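Local coordinates for protein 5-carboxymethyl-2-hydroxymuconate semialdehyde dehydrogenase (Thermus thermophilus, PDB 2D4E) that probably oxidises 5-carboxymethyl-2-hydroxymuconate semialdehyde to 5-carboxymethyl-2-hydroxymuconate, using NAD as the electron acceptor, at residues Asp5-Gly9 and Ile10-Thr14; Asp216-Pro219 and Gly220-Asn223; Glu327-Arg330 and Ala331-Val334. All coordinates share one frame; numbering follows the deposited sequence.

Contact 1: Asp5-Gly9 and Ile10-Thr14; sequences DRVAG and ISWET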
loop_
_atom_site.group_PDB
_atom_site.type_symbol
_atom_site.label_atom_id
_atom_site.label_comp_id
_atom_site.label_asym_id
_atom_site.label_seq_id
_atom_site.Cartn_x
_atom_site.Cartn_y
_atom_site.Cartn_z
ATOM N N ASP C 5 2.693 -51.226 -9.605
ATOM C CA ASP C 5 4.035 -50.929 -10.107
ATOM C C ASP C 5 4.446 -49.502 -9.774
ATOM O O ASP C 5 5.613 -49.230 -9.492
ATOM C CB ASP C 5 4.107 -51.133 -11.621
ATOM C CG ASP C 5 3.948 -52.582 -12.014
ATOM O OD1 ASP C 5 4.631 -53.428 -11.401
ATOM O OD2 ASP C 5 3.149 -52.874 -12.929
ATOM N N ARG C 6 3.479 -48.594 -9.820
ATOM C CA ARG C 6 3.728 -47.193 -9.520
ATOM C C ARG C 6 2.582 -46.645 -8.679
ATOM O O ARG C 6 1.422 -47.004 -8.881
ATOM C CB ARG C 6 3.838 -46.380 -10.816
ATOM C CG ARG C 6 4.744 -46.991 -11.881
ATOM C CD ARG C 6 4.929 -46.040 -13.055
ATOM N NE ARG C 6 5.782 -44.908 -12.704
ATOM C CZ ARG C 6 7.105 -44.978 -12.570
ATOM N NH1 ARG C 6 7.736 -46.130 -12.763
ATOM N NH2 ARG C 6 7.800 -43.896 -12.235
ATOM N N VAL C 7 2.915 -45.783 -7.726
ATOM C CA VAL C 7 1.915 -45.160 -6.867
ATOM C C VAL C 7 2.263 -43.682 -6.830
ATOM O O VAL C 7 3.394 -43.315 -6.501
ATOM C CB VAL C 7 1.953 -45.746 -5.437
ATOM C CG1 VAL C 7 0.897 -45.072 -4.561
ATOM C CG2 VAL C 7 1.720 -47.250 -5.488
ATOM N N ALA C 8 1.296 -42.840 -7.183
ATOM C CA ALA C 8 1.505 -41.396 -7.222
ATOM C C ALA C 8 2.634 -41.073 -8.207
ATOM O O ALA C 8 3.376 -40.104 -8.031
ATOM C CB ALA C 8 1.849 -40.872 -5.828
ATOM N N GLY C 9 2.759 -41.901 -9.241
ATOM C CA GLY C 9 3.791 -41.693 -10.240
ATOM C C GLY C 9 5.169 -42.142 -9.789
ATOM O O GLY C 9 6.163 -41.909 -10.483
ATOM N N ILE C 10 5.237 -42.788 -8.628
ATOM C CA ILE C 10 6.511 -43.263 -8.093
ATOM C C ILE C 10 6.630 -44.783 -8.253
ATOM O O ILE C 10 5.708 -45.527 -7.913
ATOM C CB ILE C 10 6.647 -42.883 -6.598
ATOM C CG1 ILE C 10 6.489 -41.368 -6.434
ATOM C CG2 ILE C 10 7.999 -43.328 -6.065
ATOM C CD1 ILE C 10 6.431 -40.902 -4.991
ATOM N N SER C 11 7.763 -45.241 -8.777
ATOM C CA SER C 11 7.973 -46.670 -8.993
ATOM C C SER C 11 8.104 -47.404 -7.668
ATOM O O SER C 11 8.646 -46.866 -6.702
ATOM C CB SER C 11 9.233 -46.909 -9.830
ATOM O OG SER C 11 10.396 -46.637 -9.074
ATOM N N TRP C 12 7.618 -48.637 -7.621
ATOM C CA TRP C 12 7.712 -49.399 -6.389
ATOM C C TRP C 12 9.178 -49.612 -6.015
ATOM O O TRP C 12 9.516 -49.697 -4.835
ATOM C CB TRP C 12 6.987 -50.747 -6.522
ATOM C CG TRP C 12 6.653 -51.335 -5.186
ATOM C CD1 TRP C 12 7.402 -52.227 -4.469
ATOM C CD2 TRP C 12 5.547 -50.975 -4.348
ATOM N NE1 TRP C 12 6.832 -52.438 -3.232
ATOM C CE2 TRP C 12 5.694 -51.680 -3.132
ATOM C CE3 TRP C 12 4.447 -50.118 -4.506
ATOM C CZ2 TRP C 12 4.781 -51.555 -2.075
ATOM C CZ3 TRP C 12 3.537 -49.993 -3.451
ATOM C CH2 TRP C 12 3.713 -50.709 -2.254
ATOM N N GLU C 13 10.048 -49.685 -7.023
ATOM C CA GLU C 13 11.477 -49.877 -6.787
ATOM C C GLU C 13 12.036 -48.727 -5.951
ATOM O O GLU C 13 12.820 -48.946 -5.026
ATOM C CB GLU C 13 12.240 -49.966 -8.117
ATOM C CG GLU C 13 12.017 -51.258 -8.908
ATOM C CD GLU C 13 10.578 -51.444 -9.368
ATOM O OE1 GLU C 13 10.031 -50.523 -10.015
ATOM O OE2 GLU C 13 9.996 -52.519 -9.089
ATOM N N THR C 14 11.629 -47.505 -6.287
ATOM C CA THR C 14 12.060 -46.314 -5.561
ATOM C C THR C 14 11.604 -46.402 -4.107
ATOM O O THR C 14 12.375 -46.134 -3.184
ATOM C CB THR C 14 11.455 -45.039 -6.180
ATOM O OG1 THR C 14 11.940 -44.885 -7.516
ATOM C CG2 THR C 14 11.827 -43.810 -5.360
#
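Asp5 O draws two donors from the hairpin's returning arm: Trp12 N gives it a hydrogen bond of 2.8 Å, somewhat bent at 147°, and Ser11 CA adds a weaker CA-H...O contact. Ile10 O is gripped in a similar way. Val7 N donates to Ile10 O at 2.8 Å, while the CA-H of Arg6 approaches that oxygen with a CA-to-O distance of 3.0 Å. The return bond, from Ile10 N to Val7 O, measures 2.9 Å. Together these bonds define a tight antiparallel beta hairpin, strands 6-7 and 10-11, whose reversal from Val7 to Ile10 is a type I' turn; Ala8 and Gly9 both take the positive phi values that this turn demands. Arg6 and Ser11, a non-hydrogen-bonded pair, share one face. The Arg6 chain, bent at chi3 (72°), brings NH1 to 3.4 Å from Ser11 CB and lays one face of the guanidinium over Ser11 N and Ile10 C. Arg6 NH2 donates to Gly9 O at 3.1 Å from above the carbonyl plane, tying the arginine to the turn. Val7 and Ile10 occupy the other face, where both meet Leu118 of helix 118-136. With CG swung anti to the backbone N (chi1 -160°), the Trp12 side chain runs alongside Val7, whose CG2 touches CZ3 at the indole edge, near the ring plane, at 3.9 Å. Ser11 is the N-cap of helix 12-24, and its OG shares a 2.8 Å hydrogen bond with Thr14 OG1 in the first turn. The Asp5 carboxylate, by contrast, turns to Arg2 in a salt bridge.

Contact 2: Asp216-Pro219 and Gly220-Asn223; sequences DLPP and GVFN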
loop_
_atom_site.group_PDB
_atom_site.type_symbol
_atom_site.label_atom_id
_atom_site.label_comp_id
_atom_site.label_asym_id
_atom_site.label_seq_id
_atom_site.Cartn_x
_atom_site.Cartn_y
_atom_site.Cartn_z
ATOM N N ASP C 216 24.039 -25.660 -2.638
ATOM C CA ASP C 216 25.262 -24.958 -2.255
ATOM C C ASP C 216 25.076 -23.673 -1.440
ATOM O O ASP C 216 25.799 -22.696 -1.636
ATOM C CB ASP C 216 26.106 -24.675 -3.507
ATOM C CG ASP C 216 27.501 -24.157 -3.175
ATOM O OD1 ASP C 216 28.126 -24.678 -2.225
ATOM O OD2 ASP C 216 27.978 -23.236 -3.874
ATOM N N LEU C 217 24.111 -23.669 -0.523
ATOM C CA LEU C 217 23.907 -22.494 0.322
ATOM C C LEU C 217 25.195 -22.299 1.116
ATOM O O LEU C 217 25.874 -23.271 1.445
ATOM C CB LEU C 217 22.761 -22.711 1.311
ATOM C CG LEU C 217 21.298 -22.476 0.927
ATOM C CD1 LEU C 217 20.436 -22.673 2.178
ATOM C CD2 LEU C 217 21.105 -21.065 0.373
ATOM N N PRO C 218 25.558 -21.046 1.423
ATOM C CA PRO C 218 26.787 -20.836 2.190
ATOM C C PRO C 218 26.697 -21.541 3.545
ATOM O O PRO C 218 25.607 -21.698 4.101
ATOM C CB PRO C 218 26.853 -19.321 2.323
ATOM C CG PRO C 218 26.250 -18.865 1.037
ATOM C CD PRO C 218 25.039 -19.765 0.913
ATOM N N PRO C 219 27.846 -21.976 4.090
ATOM C CA PRO C 219 27.893 -22.668 5.382
ATOM C C PRO C 219 27.313 -21.809 6.494
ATOM O O PRO C 219 27.628 -20.627 6.592
ATOM C CB PRO C 219 29.389 -22.913 5.599
ATOM C CG PRO C 219 29.962 -22.888 4.212
ATOM C CD PRO C 219 29.203 -21.769 3.557
ATOM N N GLY C 220 26.474 -22.404 7.330
ATOM C CA GLY C 220 25.891 -21.671 8.437
ATOM C C GLY C 220 24.553 -21.013 8.154
ATOM O O GLY C 220 23.808 -20.709 9.083
ATOM N N VAL C 221 24.239 -20.789 6.883
ATOM C CA VAL C 221 22.977 -20.154 6.535
ATOM C C VAL C 221 21.793 -21.012 6.976
ATOM O O VAL C 221 20.818 -20.494 7.513
ATOM C CB VAL C 221 22.902 -19.865 5.027
ATOM C CG1 VAL C 221 21.517 -19.348 4.653
ATOM C CG2 VAL C 221 23.966 -18.829 4.661
ATOM N N PHE C 222 21.881 -22.321 6.749
ATOM C CA PHE C 222 20.819 -23.232 7.173
ATOM C C PHE C 222 21.380 -24.357 8.041
ATOM O O PHE C 222 22.282 -25.090 7.629
ATOM C CB PHE C 222 20.082 -23.830 5.971
ATOM C CG PHE C 222 19.056 -24.866 6.353
ATOM C CD1 PHE C 222 19.398 -26.216 6.412
ATOM C CD2 PHE C 222 17.759 -24.487 6.701
ATOM C CE1 PHE C 222 18.465 -27.175 6.813
ATOM C CE2 PHE C 222 16.818 -25.437 7.106
ATOM C CZ PHE C 222 17.173 -26.785 7.161
ATOM N N ASN C 223 20.836 -24.488 9.246
ATOM C CA ASN C 223 21.278 -25.511 10.187
ATOM C C ASN C 223 20.110 -26.347 10.666
ATOM O O ASN C 223 18.981 -25.864 10.769
ATOM C CB ASN C 223 21.945 -24.857 11.388
ATOM C CG ASN C 223 23.051 -23.923 10.982
ATOM O OD1 ASN C 223 24.214 -24.321 10.895
ATOM N ND2 ASN C 223 22.694 -22.676 10.699
HETATM O O HOH W 1 23.971 -23.776 5.128
#
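Phe222 meets Leu217 through its CB, with the aromatic ring directed away: Leu217 CD1 lies 4.0 Å from Phe222 CB. The phenyl group, its CG anti to the backbone N (chi1 175°), instead goes in among Ala209 and Leu212 of helix 203-214, Ile183 of helix 175-188, and Val193 and Leu195. The other flat group, the Asn223 amide, reaches back to the turn, where ND2 donates to Gly220 O at 2.8 Å from above the carbonyl plane, with the acceptor tilted modestly from the amide plane. The same ND2 bonds Val193 O, and OD1 accepts from Ala32 N, so several bonds fix the rotation of this buried amide. Just before them the backbone makes a type II beta turn from Pro218 to Val221, closed by Val221 N donating to Pro218 O at 3.2 Å and 159°. Gly220, at phi 92°, takes the third position, where a CB would collide with Pro219 O. The Val221 side chain crosses that of Pro218 obliquely, its CG2 lying 3.7 Å from Pro218 CB and 3.4 Å from Pro218 O. That oxygen is also bonded to a water, 2.8 Å away, which in turn accepts from Phe222 N at 3.0 Å, bridging turn and strand. Asp216, with positive phi, ends helix 203-214 in a Schellman motif. The chain thus passes from strand 193-196 through that helix and this turn into the parallel neighbour 222-224, a beta-alpha-beta crossover of the Rossmann-type NAD-binding domain of aldehyde dehydrogenases.

Contact 3: Glu327-Arg330 and Ala331-Val334; sequences ERAR and AIRV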
loop_
_atom_site.group_PDB
_atom_site.type_symbol
_atom_site.label_atom_id
_atom_site.label_comp_id
_atom_site.label_asym_id
_atom_site.label_seq_id
_atom_site.Cartn_x
_atom_site.Cartn_y
_atom_site.Cartn_z
ATOM N N GLU C 327 -22.919 -41.655 6.496
ATOM C CA GLU C 327 -22.766 -42.684 5.473
ATOM C C GLU C 327 -21.501 -42.474 4.649
ATOM O O GLU C 327 -20.851 -43.437 4.249
ATOM C CB GLU C 327 -23.996 -42.733 4.558
ATOM C CG GLU C 327 -25.251 -43.251 5.259
ATOM C CD GLU C 327 -24.985 -44.509 6.087
ATOM O OE1 GLU C 327 -24.485 -45.506 5.516
ATOM O OE2 GLU C 327 -25.274 -44.503 7.309
ATOM N N ARG C 328 -21.145 -41.220 4.394
ATOM C CA ARG C 328 -19.926 -40.946 3.644
ATOM C C ARG C 328 -18.712 -41.381 4.478
ATOM O O ARG C 328 -17.784 -42.005 3.968
ATOM C CB ARG C 328 -19.846 -39.458 3.290
ATOM C CG ARG C 328 -20.812 -39.043 2.182
ATOM C CD ARG C 328 -20.331 -39.529 0.820
ATOM N NE ARG C 328 -19.152 -38.781 0.391
ATOM C CZ ARG C 328 -19.189 -37.576 -0.179
ATOM N NH1 ARG C 328 -20.351 -36.977 -0.412
ATOM N NH2 ARG C 328 -18.056 -36.952 -0.476
ATOM N N ALA C 329 -18.729 -41.069 5.768
ATOM C CA ALA C 329 -17.631 -41.444 6.658
ATOM C C ALA C 329 -17.513 -42.967 6.739
ATOM O O ALA C 329 -16.408 -43.517 6.822
ATOM C CB ALA C 329 -17.867 -40.869 8.047
ATOM N N ARG C 330 -18.661 -43.639 6.718
ATOM C CA ARG C 330 -18.713 -45.094 6.789
ATOM C C ARG C 330 -18.055 -45.694 5.547
ATOM O O ARG C 330 -17.381 -46.721 5.624
ATOM C CB ARG C 330 -20.171 -45.568 6.868
ATOM C CG ARG C 330 -20.341 -46.968 7.436
ATOM C CD ARG C 330 -21.758 -47.506 7.230
ATOM N NE ARG C 330 -22.799 -46.712 7.882
ATOM C CZ ARG C 330 -22.958 -46.607 9.199
ATOM N NH1 ARG C 330 -22.137 -47.241 10.029
ATOM N NH2 ARG C 330 -23.961 -45.890 9.688
ATOM N N ALA C 331 -18.249 -45.037 4.408
ATOM C CA ALA C 331 -17.692 -45.505 3.140
ATOM C C ALA C 331 -16.202 -45.217 2.939
ATOM O O ALA C 331 -15.579 -45.789 2.045
ATOM C CB ALA C 331 -18.494 -44.913 1.982
ATOM N N ILE C 332 -15.629 -44.334 3.755
ATOM C CA ILE C 332 -14.210 -43.996 3.634
ATOM C C ILE C 332 -13.320 -45.244 3.697
ATOM O O ILE C 332 -13.407 -46.026 4.643
ATOM C CB ILE C 332 -13.777 -43.007 4.750
ATOM C CG1 ILE C 332 -14.492 -41.664 4.553
ATOM C CG2 ILE C 332 -12.269 -42.823 4.736
ATOM C CD1 ILE C 332 -14.267 -40.667 5.663
ATOM N N ARG C 333 -12.468 -45.423 2.687
ATOM C CA ARG C 333 -11.567 -46.569 2.633
ATOM C C ARG C 333 -10.335 -46.352 3.516
ATOM O O ARG C 333 -9.556 -45.414 3.304
ATOM C CB ARG C 333 -11.127 -46.838 1.185
ATOM C CG ARG C 333 -12.266 -47.259 0.244
ATOM C CD ARG C 333 -11.746 -47.651 -1.135
ATOM N NE ARG C 333 -11.143 -46.525 -1.843
ATOM C CZ ARG C 333 -11.830 -45.570 -2.466
ATOM N NH1 ARG C 333 -13.156 -45.609 -2.498
ATOM N NH2 ARG C 333 -11.189 -44.581 -3.076
ATOM N N VAL C 334 -10.171 -47.228 4.504
ATOM C CA VAL C 334 -9.053 -47.158 5.439
ATOM C C VAL C 334 -8.024 -48.211 5.048
ATOM O O VAL C 334 -8.363 -49.379 4.846
ATOM C CB VAL C 334 -9.535 -47.416 6.892
ATOM C CG1 VAL C 334 -8.370 -47.321 7.869
ATOM C CG2 VAL C 334 -10.624 -46.407 7.259
HETATM O O HOH W 2 -14.754 -45.487 7.430
#
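Ala331 N still makes a helical i to i+4 bond, to Glu327 O at 3.1 Å, whereas Ile332 N has a weak bond to Arg328 O and a straighter one, 3.3 Å, to Ala329 O three residues back, and the chain goes extended (Ile332 psi 126°). Ile332 folds back over this last turn: CG1, anti to its own carbonyl carbon (chi1 -66°), sits 3.4 Å from Arg328 O, CD1 comes to 3.6 Å from Ala329 CA, and the side chain also touches Phe298. A glycine here would take away the CD1 contact with Ala329 and probably open a gap beside it and Phe298. A water bonded to both Ala329 O and Ile332 O spans the exit. On the exposed side Arg330 holds Glu327 in a side-on salt bridge, NE to OE1 and NH2 to OE2, both at 3.1 Å, the nitrogens meeting the syn sides of the oxygens from out of the carboxylate plane. Arg328 NH2 makes a salt bridge with Asp291 and a hydrogen bond to Phe513 O of a second subunit. This last stretch of helix 315-331 packs against helix 286-298 through Arg328, Ala329 and Ile332, with Gly514 of that subunit against Arg328, Ala331 and Ile332.

The three contacts follow one another along the chain, none touching another. Contact 1 lies at the amino terminus, its centre about 32 Å from that of contact 2 and about 26 Å from that of contact 3; contacts 2 and 3, about 46 Å apart between centres, stand on opposite sides of the chain's centre. Contact 2 leads into the outermost strand of the parallel NAD-binding sheet, whereas contact 3 closes the helix after strand 310-314 of the mixed sheet. Contact 1 belongs to neither, its hairpin resting on helices 103-114 and 118-136. They are thus separate local turns and ends serving different parts of the subunit, and contact 3 alone is reached by another subunit.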